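Putative isomerase (PDB 2PPG) is of unassigned specific function but belongs to the enolase superfamily, combining an enolase-type N-terminal domain with a TIM-barrel domain. Local coordinates at residues 7-12 and 56-61; 63-68 and 133-138; 78-83 and 118-123; 323-328 and 374-379. All coordinates share one frame; numbering follows the deposited sequence.

Contact 1: residues 7-12 and 56-61; sequences VKKIES and LVRIET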
loop_
_atom_site.group_PDB
_atom_site.type_symbol
_atom_site.label_atom_id
_atom_site.label_comp_id
_atom_site.label_asym_id
_atom_site.label_seq_id
_atom_site.Cartn_x
_atom_site.Cartn_y
_atom_site.Cartn_z
ATOM N N VAL A 7 -42.509 -11.698 -24.738
ATOM C CA VAL A 7 -42.069 -10.847 -25.828
ATOM C C VAL A 7 -42.227 -11.573 -27.155
ATOM O O VAL A 7 -41.740 -12.683 -27.315
ATOM C CB VAL A 7 -40.622 -10.434 -25.636
ATOM C CG1 VAL A 7 -40.098 -9.781 -26.894
ATOM C CG2 VAL A 7 -40.517 -9.494 -24.444
ATOM N N LYS A 8 -42.918 -10.932 -28.095
ATOM C CA LYS A 8 -43.249 -11.530 -29.380
ATOM C C LYS A 8 -42.502 -10.887 -30.541
ATOM O O LYS A 8 -42.077 -11.566 -31.463
ATOM C CB LYS A 8 -44.752 -11.420 -29.619
ATOM C CG LYS A 8 -45.236 -11.883 -30.990
ATOM C CD LYS A 8 -46.719 -11.582 -31.098
ATOM C CE LYS A 8 -47.171 -11.358 -32.526
ATOM N NZ LYS A 8 -48.523 -10.719 -32.532
ATOM N N LYS A 9 -42.350 -9.569 -30.506
ATOM C CA LYS A 9 -41.827 -8.863 -31.662
ATOM C C LYS A 9 -40.861 -7.793 -31.209
ATOM O O LYS A 9 -41.108 -7.104 -30.220
ATOM C CB LYS A 9 -42.971 -8.233 -32.458
ATOM C CG LYS A 9 -42.723 -8.146 -33.966
ATOM C CD LYS A 9 -43.457 -6.961 -34.617
ATOM C CE LYS A 9 -44.956 -6.972 -34.351
ATOM N NZ LYS A 9 -45.654 -5.839 -35.039
ATOM N N ILE A 10 -39.767 -7.649 -31.951
ATOM C CA ILE A 10 -38.763 -6.639 -31.661
ATOM C C ILE A 10 -38.349 -5.936 -32.939
ATOM O O ILE A 10 -37.818 -6.563 -33.831
ATOM C CB ILE A 10 -37.531 -7.270 -30.980
ATOM C CG1 ILE A 10 -37.918 -7.796 -29.587
ATOM C CG2 ILE A 10 -36.399 -6.266 -30.872
ATOM C CD1 ILE A 10 -36.752 -8.205 -28.720
ATOM N N GLU A 11 -38.602 -4.631 -33.025
ATOM C CA GLU A 11 -38.195 -3.843 -34.188
ATOM C C GLU A 11 -37.280 -2.676 -33.803
ATOM O O GLU A 11 -37.468 -2.065 -32.744
ATOM C CB GLU A 11 -39.425 -3.316 -34.920
ATOM C CG GLU A 11 -40.336 -4.397 -35.464
ATOM C CD GLU A 11 -41.748 -3.890 -35.739
ATOM O OE1 GLU A 11 -42.458 -3.509 -34.784
ATOM O OE2 GLU A 11 -42.153 -3.884 -36.916
ATOM N N SER A 12 -36.315 -2.372 -34.681
ATOM C CA SER A 12 -35.328 -1.294 -34.493
ATOM C C SER A 12 -35.466 -0.205 -35.554
ATOM O O SER A 12 -35.754 -0.500 -36.716
ATOM C CB SER A 12 -33.908 -1.850 -34.592
ATOM O OG SER A 12 -33.715 -2.927 -33.696
ATOM N N LEU A 56 -34.123 3.718 -31.900
ATOM C CA LEU A 56 -35.260 3.385 -31.060
ATOM C C LEU A 56 -35.667 1.942 -31.304
ATOM O O LEU A 56 -35.634 1.444 -32.446
ATOM C CB LEU A 56 -36.460 4.283 -31.349
ATOM C CG LEU A 56 -36.452 5.714 -30.807
ATOM C CD1 LEU A 56 -35.629 6.681 -31.684
ATOM C CD2 LEU A 56 -37.891 6.196 -30.674
ATOM N N VAL A 57 -36.065 1.280 -30.221
ATOM C CA VAL A 57 -36.480 -0.091 -30.278
ATOM C C VAL A 57 -37.908 -0.134 -29.767
ATOM O O VAL A 57 -38.249 0.548 -28.798
ATOM C CB VAL A 57 -35.513 -1.000 -29.469
ATOM C CG1 VAL A 57 -36.211 -2.213 -28.921
ATOM C CG2 VAL A 57 -34.361 -1.439 -30.335
ATOM N N ARG A 58 -38.738 -0.912 -30.454
ATOM C CA ARG A 58 -40.134 -1.090 -30.104
ATOM C C ARG A 58 -40.342 -2.575 -29.885
ATOM O O ARG A 58 -40.068 -3.373 -30.777
ATOM C CB ARG A 58 -41.013 -0.605 -31.252
ATOM C CG ARG A 58 -42.505 -0.733 -31.038
ATOM C CD ARG A 58 -43.222 -0.572 -32.375
ATOM N NE ARG A 58 -44.665 -0.439 -32.210
ATOM C CZ ARG A 58 -45.523 -1.456 -32.190
ATOM N NH1 ARG A 58 -46.810 -1.219 -32.024
ATOM N NH2 ARG A 58 -45.099 -2.705 -32.334
ATOM N N ILE A 59 -40.805 -2.939 -28.692
ATOM C CA ILE A 59 -40.966 -4.337 -28.318
ATOM C C ILE A 59 -42.419 -4.619 -27.968
ATOM O O ILE A 59 -43.018 -3.891 -27.185
ATOM C CB ILE A 59 -40.049 -4.726 -27.114
ATOM C CG1 ILE A 59 -38.582 -4.449 -27.453
ATOM C CG2 ILE A 59 -40.264 -6.193 -26.714
ATOM C CD1 ILE A 59 -37.577 -5.066 -26.500
ATOM N N GLU A 60 -42.979 -5.672 -28.553
ATOM C CA GLU A 60 -44.367 -6.021 -28.315
ATOM C C GLU A 60 -44.533 -7.426 -27.722
ATOM O O GLU A 60 -43.934 -8.395 -28.201
ATOM C CB GLU A 60 -45.181 -5.885 -29.607
ATOM C CG GLU A 60 -46.679 -6.167 -29.452
ATOM C CD GLU A 60 -47.475 -5.945 -30.740
ATOM O OE1 GLU A 60 -46.952 -5.268 -31.657
ATOM O OE2 GLU A 60 -48.627 -6.445 -30.835
ATOM N N THR A 61 -45.365 -7.515 -26.684
ATOM C CA THR A 61 -45.703 -8.788 -26.052
ATOM C C THR A 61 -46.805 -9.520 -26.813
ATOM O O THR A 61 -47.457 -8.950 -27.670
ATOM C CB THR A 61 -46.178 -8.588 -24.618
ATOM O OG1 THR A 61 -47.407 -7.853 -24.626
ATOM C CG2 THR A 61 -45.146 -7.819 -23.832
HETATM O O HOH W 1 -42.179 -4.275 -32.221
#
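The guanidinium of Arg-58 and the carboxylate of Glu-11 stand almost perpendicular, their planes 82° apart, and Glu-11 OE1 approaches Arg-58 NH2 obliquely in a long salt bridge of 3.7 Å. In the guanidinium plane, at its edge, lie a water, only weakly bound to NH2, and Glu-60 OE1, which accepts from Arg-58 NH2 at 3.2 Å. The water donates to both Glu-11 OE1 and Arg-58 O. Lys-9 NZ, also oblique to the guanidinium, makes long salt bridges to Glu-60 OE1 and Glu-11 OE1; the two acids would offset its nearness to Arg-58. Arg-58 reaches this network with CG anti to its backbone N (chi1 180°) and the chain extended, alongside Glu-11. The antiparallel strands are interrupted by a classic beta bulge, where Lys-8 N (2.7 Å) and Lys-9 N (3.0 Å) both donate to Glu-60 O. On the other face Ile-10 CD1 meets Ile-59 CD1 at 3.9 Å; past the bulge Val-7 CG1 crosses to within 3.6 Å of Ile-59 CG2. This largely apolar face of the N-terminal domain sheet packs on helices 77-92 and 119-140, with Ser-12 OG hydrogen-bonded to Asp-85, while strand 66-72 continues the sheet beyond 52-61.

Contact 2: residues 63-68 and 133-138; sequences NGAVGW and WDLAGK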
loop_
_atom_site.group_PDB
_atom_site.type_symbol
_atom_site.label_atom_id
_atom_site.label_comp_id
_atom_site.label_asym_id
_atom_site.label_seq_id
_atom_site.Cartn_x
_atom_site.Cartn_y
_atom_site.Cartn_z
ATOM N N ASN A 63 -49.731 -10.368 -25.896
ATOM C CA ASN A 63 -51.064 -9.808 -25.652
ATOM C C ASN A 63 -51.197 -8.354 -26.089
ATOM O O ASN A 63 -52.176 -7.685 -25.752
ATOM C CB ASN A 63 -51.436 -9.915 -24.173
ATOM C CG ASN A 63 -51.376 -11.338 -23.651
ATOM O OD1 ASN A 63 -51.652 -12.295 -24.381
ATOM N ND2 ASN A 63 -51.020 -11.484 -22.373
ATOM N N GLY A 64 -50.198 -7.854 -26.810
ATOM C CA GLY A 64 -50.321 -6.554 -27.447
ATOM C C GLY A 64 -49.826 -5.346 -26.677
ATOM O O GLY A 64 -50.030 -4.210 -27.120
ATOM N N ALA A 65 -49.174 -5.560 -25.536
ATOM C CA ALA A 65 -48.476 -4.440 -24.895
ATOM C C ALA A 65 -47.218 -4.060 -25.702
ATOM O O ALA A 65 -46.611 -4.904 -26.387
ATOM C CB ALA A 65 -48.130 -4.746 -23.429
ATOM N N VAL A 66 -46.851 -2.785 -25.631
ATOM C CA VAL A 66 -45.760 -2.248 -26.414
ATOM C C VAL A 66 -44.819 -1.455 -25.498
ATOM O O VAL A 66 -45.255 -0.613 -24.695
ATOM C CB VAL A 66 -46.281 -1.348 -27.571
ATOM C CG1 VAL A 66 -45.127 -0.746 -28.353
ATOM C CG2 VAL A 66 -47.188 -2.140 -28.517
ATOM N N GLY A 67 -43.527 -1.760 -25.607
ATOM C CA GLY A 67 -42.498 -1.064 -24.864
ATOM C C GLY A 67 -41.562 -0.345 -25.813
ATOM O O GLY A 67 -41.303 -0.807 -26.928
ATOM N N TRP A 68 -41.044 0.792 -25.373
ATOM C CA TRP A 68 -40.121 1.532 -26.199
ATOM C C TRP A 68 -38.799 1.721 -25.495
ATOM O O TRP A 68 -38.757 1.979 -24.295
ATOM C CB TRP A 68 -40.694 2.895 -26.554
ATOM C CG TRP A 68 -41.799 2.864 -27.570
ATOM C CD1 TRP A 68 -43.142 2.883 -27.318
ATOM C CD2 TRP A 68 -41.657 2.860 -28.997
ATOM N NE1 TRP A 68 -43.844 2.897 -28.495
ATOM C CE2 TRP A 68 -42.965 2.877 -29.543
ATOM C CE3 TRP A 68 -40.553 2.865 -29.867
ATOM C CZ2 TRP A 68 -43.207 2.883 -30.918
ATOM C CZ3 TRP A 68 -40.784 2.872 -31.239
ATOM C CH2 TRP A 68 -42.107 2.882 -31.754
ATOM N N TRP A 133 -38.111 -2.885 -19.515
ATOM C CA TRP A 133 -38.567 -2.285 -18.276
ATOM C C TRP A 133 -39.870 -1.541 -18.515
ATOM O O TRP A 133 -40.789 -1.585 -17.683
ATOM C CB TRP A 133 -37.501 -1.360 -17.709
ATOM C CG TRP A 133 -36.443 -2.104 -16.962
ATOM C CD1 TRP A 133 -35.195 -2.433 -17.407
ATOM C CD2 TRP A 133 -36.551 -2.637 -15.637
ATOM N NE1 TRP A 133 -34.522 -3.133 -16.440
ATOM C CE2 TRP A 133 -35.328 -3.270 -15.342
ATOM C CE3 TRP A 133 -37.564 -2.629 -14.664
ATOM C CZ2 TRP A 133 -35.087 -3.887 -14.118
ATOM C CZ3 TRP A 133 -37.327 -3.241 -13.456
ATOM C CH2 TRP A 133 -36.098 -3.861 -13.188
ATOM N N ASP A 134 -39.954 -0.879 -19.668
ATOM C CA ASP A 134 -41.166 -0.174 -20.066
ATOM C C ASP A 134 -42.365 -1.116 -20.051
ATOM O O ASP A 134 -43.410 -0.794 -19.484
ATOM C CB ASP A 134 -40.985 0.431 -21.457
ATOM C CG ASP A 134 -42.045 1.461 -21.789
ATOM O OD1 ASP A 134 -42.343 2.314 -20.909
ATOM O OD2 ASP A 134 -42.568 1.407 -22.936
ATOM N N LEU A 135 -42.201 -2.282 -20.670
ATOM C CA LEU A 135 -43.232 -3.311 -20.652
ATOM C C LEU A 135 -43.634 -3.705 -19.236
ATOM O O LEU A 135 -44.818 -3.795 -18.914
ATOM C CB LEU A 135 -42.742 -4.554 -21.376
ATOM C CG LEU A 135 -43.203 -4.851 -22.802
ATOM C CD1 LEU A 135 -44.405 -4.019 -23.158
ATOM C CD2 LEU A 135 -42.082 -4.668 -23.795
ATOM N N ALA A 136 -42.640 -3.962 -18.393
ATOM C CA ALA A 136 -42.909 -4.406 -17.027
ATOM C C ALA A 136 -43.782 -3.390 -16.274
ATOM O O ALA A 136 -44.783 -3.768 -15.680
ATOM C CB ALA A 136 -41.604 -4.695 -16.284
ATOM N N GLY A 137 -43.414 -2.109 -16.323
ATOM C CA GLY A 137 -44.256 -1.043 -15.772
ATOM C C GLY A 137 -45.677 -1.005 -16.335
ATOM O O GLY A 137 -46.661 -0.890 -15.587
ATOM N N LYS A 138 -45.795 -1.120 -17.655
ATOM C CA LYS A 138 -47.107 -1.124 -18.303
ATOM C C LYS A 138 -47.956 -2.326 -17.903
ATOM O O LYS A 138 -49.132 -2.168 -17.570
ATOM C CB LYS A 138 -46.970 -1.037 -19.819
ATOM C CG LYS A 138 -46.541 0.337 -20.270
ATOM C CD LYS A 138 -46.427 0.456 -21.788
ATOM C CE LYS A 138 -46.101 1.892 -22.159
ATOM N NZ LYS A 138 -45.373 1.997 -23.461
#
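Gly-67 and Leu-135 bring their CA atoms to 4.8 Å where strand 66-68 passes over helix 133-138, the segment axes 6.7 Å apart and their directions at 136°. Leu-135 lies against bare backbone: its CD1 is 3.4 Å from Gly-67 N and also meets Ala-65 CB at 3.8 Å, while CD2 lies 3.8 Å from Gly-67 CA, in the place a side chain there would take. Beside it, one turn of the helix presents two charged groups to the strand. Asp-134, its CG anti to the backbone N (chi1 -165°), accepts from Trp-68 N at OD2 (2.9 Å), and Lys-138 NZ forms a salt bridge with the same oxygen. The two donors reach OD2 from opposite faces of the carboxylate plane, the amide on the anti side and the ammonium on the syn side. This is the helix-on-sheet layer of the enolase-type N-terminal domain, with helix 119-140 covering the antiparallel sheet near its outer strand 66-72. Lys-138 runs out extended beyond CG, and its NZ also donates to Val-66 O (2.9 Å), somewhat out of the carbonyl plane. The polar ends have further partners at the barrel domain: Asp-134 OD1 accepts from Leu-376 N, and Lys-138 NZ has a second salt bridge with Glu-379 OE2. On the far side of the strand, Val-66 and Trp-68 rest on Arg-58.

Contact 3: residues 78-83 and 118-123; sequences RATMEI and GGFYVD
This is a buried, largely apolar helix-helix contact within the enolase-type N-terminal domain, where helix 77-92 meets the start of helix 119-140 at a subunit interface. The segment axes come to 8.9 Å with a crossing angle of -58°, and the closest backbones are those of Thr-80 and Phe-120, whose CA atoms are 5.8 Å apart. Ile-83 spans two residues of the other helix. Its CD1 touches Phe-120 CB at 3.8 Å, the two side chains crossing at about a right angle, while its CG2 comes equally near Tyr-121 CD1, oblique to that ring. The branching makes this possible: CG1 is anti to the carbonyl carbon (chi1 -62°) and CG2 anti to the backbone N, which sends the two arms to different neighbours. Ala-79 CB lies more loosely by the Phe-120 ring, and Thr-80 CG2 faces Asp-123 CB. The polar ends are tied outside the helix pair, Tyr-121 OH to Leu-107 O, and Asp-123 to His-295 through OD1 and to Tyr-116 of the second subunit through OD2. That subunit also covers the contact: its Tyr-116 ring meets Phe-120 with the planes at about 40°, its Phe-120 packs on Ile-83, and its Glu-82 forms a salt bridge with Arg-78. Between the two helices of the one chain, the threonine hydroxyl comes up to the aromatic rim, Thr-80 OG1 lying in the plane of the Phe-120 ring, 3.2 Å from CD1.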
loop_
_atom_site.group_PDB
_atom_site.type_symbol
_atom_site.label_atom_id
_atom_site.label_comp_id
_atom_site.label_asym_id
_atom_site.label_seq_id
_atom_site.Cartn_x
_atom_site.Cartn_y
_atom_site.Cartn_z
ATOM N N ARG A 78 -26.651 1.633 -38.016
ATOM C CA ARG A 78 -27.018 0.330 -38.581
ATOM C C ARG A 78 -26.210 -0.802 -37.957
ATOM O O ARG A 78 -26.588 -1.981 -38.055
ATOM C CB ARG A 78 -26.830 0.306 -40.090
ATOM C CG ARG A 78 -27.856 1.089 -40.889
ATOM C CD ARG A 78 -27.782 0.704 -42.352
ATOM N NE ARG A 78 -28.451 1.688 -43.181
ATOM C CZ ARG A 78 -27.844 2.714 -43.774
ATOM N NH1 ARG A 78 -26.531 2.895 -43.646
ATOM N NH2 ARG A 78 -28.556 3.558 -44.511
ATOM N N ALA A 79 -25.083 -0.448 -37.336
ATOM C CA ALA A 79 -24.297 -1.426 -36.596
ATOM C C ALA A 79 -25.080 -1.890 -35.366
ATOM O O ALA A 79 -25.302 -3.077 -35.169
ATOM C CB ALA A 79 -22.957 -0.846 -36.209
ATOM N N THR A 80 -25.529 -0.937 -34.564
ATOM C CA THR A 80 -26.293 -1.227 -33.363
ATOM C C THR A 80 -27.561 -2.002 -33.676
ATOM O O THR A 80 -27.856 -2.997 -33.016
ATOM C CB THR A 80 -26.658 0.063 -32.657
ATOM O OG1 THR A 80 -25.483 0.877 -32.581
ATOM C CG2 THR A 80 -27.204 -0.220 -31.259
HETATM N N MSE A 81 -28.299 -1.551 -34.687
HETATM C CA MSE A 81 -29.519 -2.236 -35.108
HETATM C C MSE A 81 -29.238 -3.645 -35.615
HETATM O O MSE A 81 -30.055 -4.548 -35.431
HETATM C CB MSE A 81 -30.261 -1.430 -36.166
HETATM C CG MSE A 81 -30.766 -0.107 -35.633
HETATM SE SE MSE A 81 -31.853 0.959 -36.863
HETATM C CE MSE A 81 -30.562 1.137 -38.321
ATOM N N GLU A 82 -28.079 -3.835 -36.237
ATOM C CA GLU A 82 -27.707 -5.151 -36.735
ATOM C C GLU A 82 -27.516 -6.120 -35.564
ATOM O O GLU A 82 -28.027 -7.244 -35.574
ATOM C CB GLU A 82 -26.444 -5.059 -37.595
ATOM C CG GLU A 82 -26.039 -6.351 -38.268
ATOM C CD GLU A 82 -27.072 -6.866 -39.255
ATOM O OE1 GLU A 82 -28.077 -6.162 -39.492
ATOM O OE2 GLU A 82 -26.881 -7.984 -39.793
ATOM N N ILE A 83 -26.798 -5.659 -34.545
ATOM C CA ILE A 83 -26.618 -6.422 -33.319
ATOM C C ILE A 83 -27.982 -6.832 -32.749
ATOM O O ILE A 83 -28.198 -8.002 -32.411
ATOM C CB ILE A 83 -25.805 -5.612 -32.273
ATOM C CG1 ILE A 83 -24.388 -5.304 -32.795
ATOM C CG2 ILE A 83 -25.751 -6.341 -30.942
ATOM C CD1 ILE A 83 -23.641 -4.226 -31.996
ATOM N N GLY A 118 -18.800 -3.721 -24.121
ATOM C CA GLY A 118 -18.945 -2.273 -24.065
ATOM C C GLY A 118 -19.491 -1.735 -25.370
ATOM O O GLY A 118 -20.287 -2.401 -26.041
ATOM N N GLY A 119 -19.056 -0.520 -25.703
ATOM C CA GLY A 119 -19.355 0.138 -26.965
ATOM C C GLY A 119 -20.752 -0.058 -27.528
ATOM O O GLY A 119 -21.761 0.284 -26.893
ATOM N N PHE A 120 -20.793 -0.630 -28.728
ATOM C CA PHE A 120 -22.027 -0.759 -29.482
ATOM C C PHE A 120 -22.872 -1.866 -28.926
ATOM O O PHE A 120 -24.094 -1.789 -28.973
ATOM C CB PHE A 120 -21.751 -1.056 -30.960
ATOM C CG PHE A 120 -21.339 0.143 -31.761
ATOM C CD1 PHE A 120 -22.288 1.024 -32.248
ATOM C CD2 PHE A 120 -20.001 0.372 -32.051
ATOM C CE1 PHE A 120 -21.913 2.118 -32.993
ATOM C CE2 PHE A 120 -19.616 1.468 -32.790
ATOM C CZ PHE A 120 -20.578 2.336 -33.272
ATOM N N TYR A 121 -22.217 -2.901 -28.414
ATOM C CA TYR A 121 -22.926 -4.078 -27.956
ATOM C C TYR A 121 -23.817 -3.745 -26.765
ATOM O O TYR A 121 -24.982 -4.146 -26.739
ATOM C CB TYR A 121 -21.956 -5.188 -27.592
ATOM C CG TYR A 121 -22.651 -6.491 -27.278
ATOM C CD1 TYR A 121 -23.144 -7.297 -28.297
ATOM C CD2 TYR A 121 -22.817 -6.916 -25.963
ATOM C CE1 TYR A 121 -23.775 -8.494 -28.022
ATOM C CE2 TYR A 121 -23.445 -8.116 -25.672
ATOM C CZ TYR A 121 -23.928 -8.902 -26.707
ATOM O OH TYR A 121 -24.566 -10.096 -26.433
ATOM N N VAL A 122 -23.268 -3.008 -25.792
ATOM C CA VAL A 122 -24.031 -2.606 -24.612
ATOM C C VAL A 122 -25.051 -1.544 -25.017
ATOM O O VAL A 122 -26.163 -1.508 -24.469
ATOM C CB VAL A 122 -23.129 -2.120 -23.458
ATOM C CG1 VAL A 122 -23.968 -1.661 -22.266
ATOM C CG2 VAL A 122 -22.190 -3.237 -23.022
ATOM N N ASP A 123 -24.697 -0.719 -26.005
ATOM C CA ASP A 123 -25.672 0.190 -26.604
ATOM C C ASP A 123 -26.946 -0.552 -27.010
ATOM O O ASP A 123 -28.057 -0.120 -26.694
ATOM C CB ASP A 123 -25.076 0.909 -27.818
ATOM C CG ASP A 123 -24.400 2.240 -27.454
ATOM O OD1 ASP A 123 -24.258 2.547 -26.248
ATOM O OD2 ASP A 123 -24.013 2.986 -28.385
#

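Contact 4: residues 323-328 and 374-379; sequences AGIFLA and PGLGVE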
loop_
_atom_site.group_PDB
_atom_site.type_symbol
_atom_site.label_atom_id
_atom_site.label_comp_id
_atom_site.label_asym_id
_atom_site.label_seq_id
_atom_site.Cartn_x
_atom_site.Cartn_y
_atom_site.Cartn_z
ATOM N N ALA A 323 -34.359 11.341 -28.634
ATOM C CA ALA A 323 -35.778 11.674 -28.730
ATOM C C ALA A 323 -36.354 12.055 -27.374
ATOM O O ALA A 323 -37.129 13.010 -27.268
ATOM C CB ALA A 323 -36.560 10.513 -29.319
ATOM N N GLY A 324 -35.979 11.311 -26.335
ATOM C CA GLY A 324 -36.554 11.542 -25.018
ATOM C C GLY A 324 -36.921 10.262 -24.302
ATOM O O GLY A 324 -37.191 10.276 -23.091
ATOM N N ILE A 325 -36.940 9.158 -25.048
ATOM C CA ILE A 325 -37.261 7.854 -24.490
ATOM C C ILE A 325 -36.219 7.423 -23.462
ATOM O O ILE A 325 -36.558 7.120 -22.319
ATOM C CB ILE A 325 -37.368 6.773 -25.599
ATOM C CG1 ILE A 325 -38.491 7.116 -26.572
ATOM C CG2 ILE A 325 -37.564 5.420 -25.005
ATOM C CD1 ILE A 325 -39.809 7.282 -25.914
ATOM N N PHE A 326 -34.948 7.388 -23.841
ATOM C CA PHE A 326 -33.977 6.976 -22.853
ATOM C C PHE A 326 -33.758 8.060 -21.799
ATOM O O PHE A 326 -33.436 7.750 -20.653
ATOM C CB PHE A 326 -32.683 6.395 -23.457
ATOM C CG PHE A 326 -31.844 7.374 -24.225
ATOM C CD1 PHE A 326 -31.379 8.554 -23.629
ATOM C CD2 PHE A 326 -31.450 7.078 -25.522
ATOM C CE1 PHE A 326 -30.587 9.437 -24.337
ATOM C CE2 PHE A 326 -30.652 7.965 -26.246
ATOM C CZ PHE A 326 -30.222 9.148 -25.659
ATOM N N LEU A 327 -34.005 9.320 -22.148
ATOM C CA LEU A 327 -34.026 10.361 -21.111
ATOM C C LEU A 327 -35.149 10.114 -20.093
ATOM O O LEU A 327 -34.993 10.366 -18.898
ATOM C CB LEU A 327 -34.168 11.752 -21.719
ATOM C CG LEU A 327 -34.444 12.925 -20.776
ATOM C CD1 LEU A 327 -33.251 13.218 -19.884
ATOM C CD2 LEU A 327 -34.783 14.156 -21.584
ATOM N N ALA A 328 -36.282 9.605 -20.558
ATOM C CA ALA A 328 -37.366 9.315 -19.632
ATOM C C ALA A 328 -36.983 8.148 -18.713
ATOM O O ALA A 328 -37.302 8.153 -17.516
ATOM C CB ALA A 328 -38.636 9.030 -20.374
ATOM N N PRO A 374 -47.728 4.721 -16.565
ATOM C CA PRO A 374 -46.996 3.486 -16.252
ATOM C C PRO A 374 -45.810 3.281 -17.199
ATOM O O PRO A 374 -45.720 3.952 -18.229
ATOM C CB PRO A 374 -48.043 2.372 -16.466
ATOM C CG PRO A 374 -49.321 3.034 -16.810
ATOM C CD PRO A 374 -48.988 4.427 -17.276
ATOM N N GLY A 375 -44.911 2.365 -16.847
ATOM C CA GLY A 375 -43.672 2.181 -17.598
ATOM C C GLY A 375 -42.833 3.440 -17.542
ATOM O O GLY A 375 -42.714 4.073 -16.488
ATOM N N LEU A 376 -42.253 3.809 -18.677
ATOM C CA LEU A 376 -41.492 5.041 -18.788
ATOM C C LEU A 376 -42.370 6.266 -18.590
ATOM O O LEU A 376 -41.913 7.291 -18.070
ATOM C CB LEU A 376 -40.841 5.142 -20.162
ATOM C CG LEU A 376 -39.467 4.523 -20.406
ATOM C CD1 LEU A 376 -39.092 3.497 -19.356
ATOM C CD2 LEU A 376 -39.444 3.917 -21.820
ATOM N N GLY A 377 -43.621 6.169 -19.028
ATOM C CA GLY A 377 -44.541 7.300 -18.939
ATOM C C GLY A 377 -44.421 8.249 -20.120
ATOM O O GLY A 377 -45.202 9.189 -20.234
ATOM N N VAL A 378 -43.426 8.028 -20.982
ATOM C CA VAL A 378 -43.328 8.736 -22.251
ATOM C C VAL A 378 -43.286 7.732 -23.390
ATOM O O VAL A 378 -42.890 6.588 -23.188
ATOM C CB VAL A 378 -42.090 9.678 -22.339
ATOM C CG1 VAL A 378 -41.748 10.241 -20.991
ATOM C CG2 VAL A 378 -40.906 8.970 -22.927
ATOM N N GLU A 379 -43.699 8.166 -24.581
ATOM C CA GLU A 379 -43.688 7.322 -25.783
ATOM C C GLU A 379 -43.485 8.207 -26.995
ATOM O O GLU A 379 -43.634 9.417 -26.895
ATOM C CB GLU A 379 -45.002 6.556 -25.926
ATOM C CG GLU A 379 -45.178 5.422 -24.946
ATOM C CD GLU A 379 -46.595 4.879 -24.928
ATOM O OE1 GLU A 379 -47.344 5.097 -25.908
ATOM O OE2 GLU A 379 -46.967 4.232 -23.927
#
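Val-378 sets both of its methyl groups against Ala-328, CG1 and CG2 each 3.4 Å from Ala-328 CB, so that the small side chain sits tightly at the fork of the branched one. Ile-325, one turn earlier, extends the apolar first shell. Its side chain and that of Val-378 slide past each other in opposite directions, with Ile-325 CD1 3.6 Å from Val-378 CG2 and also near Glu-379 CA; a chi2 of -57° bends CD1 round to this position. Its other arm turns to Leu-376, with Ile-325 CG2 and Leu-376 CD2 4.0 Å apart and the two side chains crossing at about a right angle. The contact joins the first turn of helix 325-336, which follows barrel strand 314-315 in the TIM-barrel domain, to the chain leading into strand 378-380. Before that strand, a type II' beta turn runs from Pro-374 to Gly-377, with Gly-375 at its second position in a positive-phi conformation (62°). The turn carries Leu-376 inward, and its Gly-375 is held by backbone hydrogen bonds to Leu-142 and Val-144. Leu-376 O accepts from Gln-332 NE2, two turns along from Ile-325 on the same helix. At the start of helix 325-336, Gly-324 occupies the N-cap position, and its O accepts from Ala-328 N at 2.8 Å. Further out, the carboxylate of Glu-70 accepts from Ala-323 N and Phe-326 N, linking the helix start to strand 66-72 of the N-terminal domain, while Met-361 packs on both Ala-328 and Val-378.

Overall arrangement
Contacts 1 and 2 lie side by side in the N-terminal domain, centres 9 Å apart, where strands 52-61 and 66-72 pair through Ile-59 O and Gly-67 N (2.7 Å). Contact 3 uses the other end of helix 119-140, about 22 Å from contact 2 between centres, and touches contact 1 where Ser-12 CB meets Met-81 CG at 3.7 Å. Contact 4 belongs to the barrel domain and borders contact 2, centres 12 Å apart; they pack together where Trp-68 O meets Leu-376 CD2 at 3.2 Å, beside the polar links between the domains. Contact 4 also meets contact 1, Leu-56 CD2 lying 4.2 Å from Ile-325 CG1, but stays about 8 Å from contact 3 between nearest atoms.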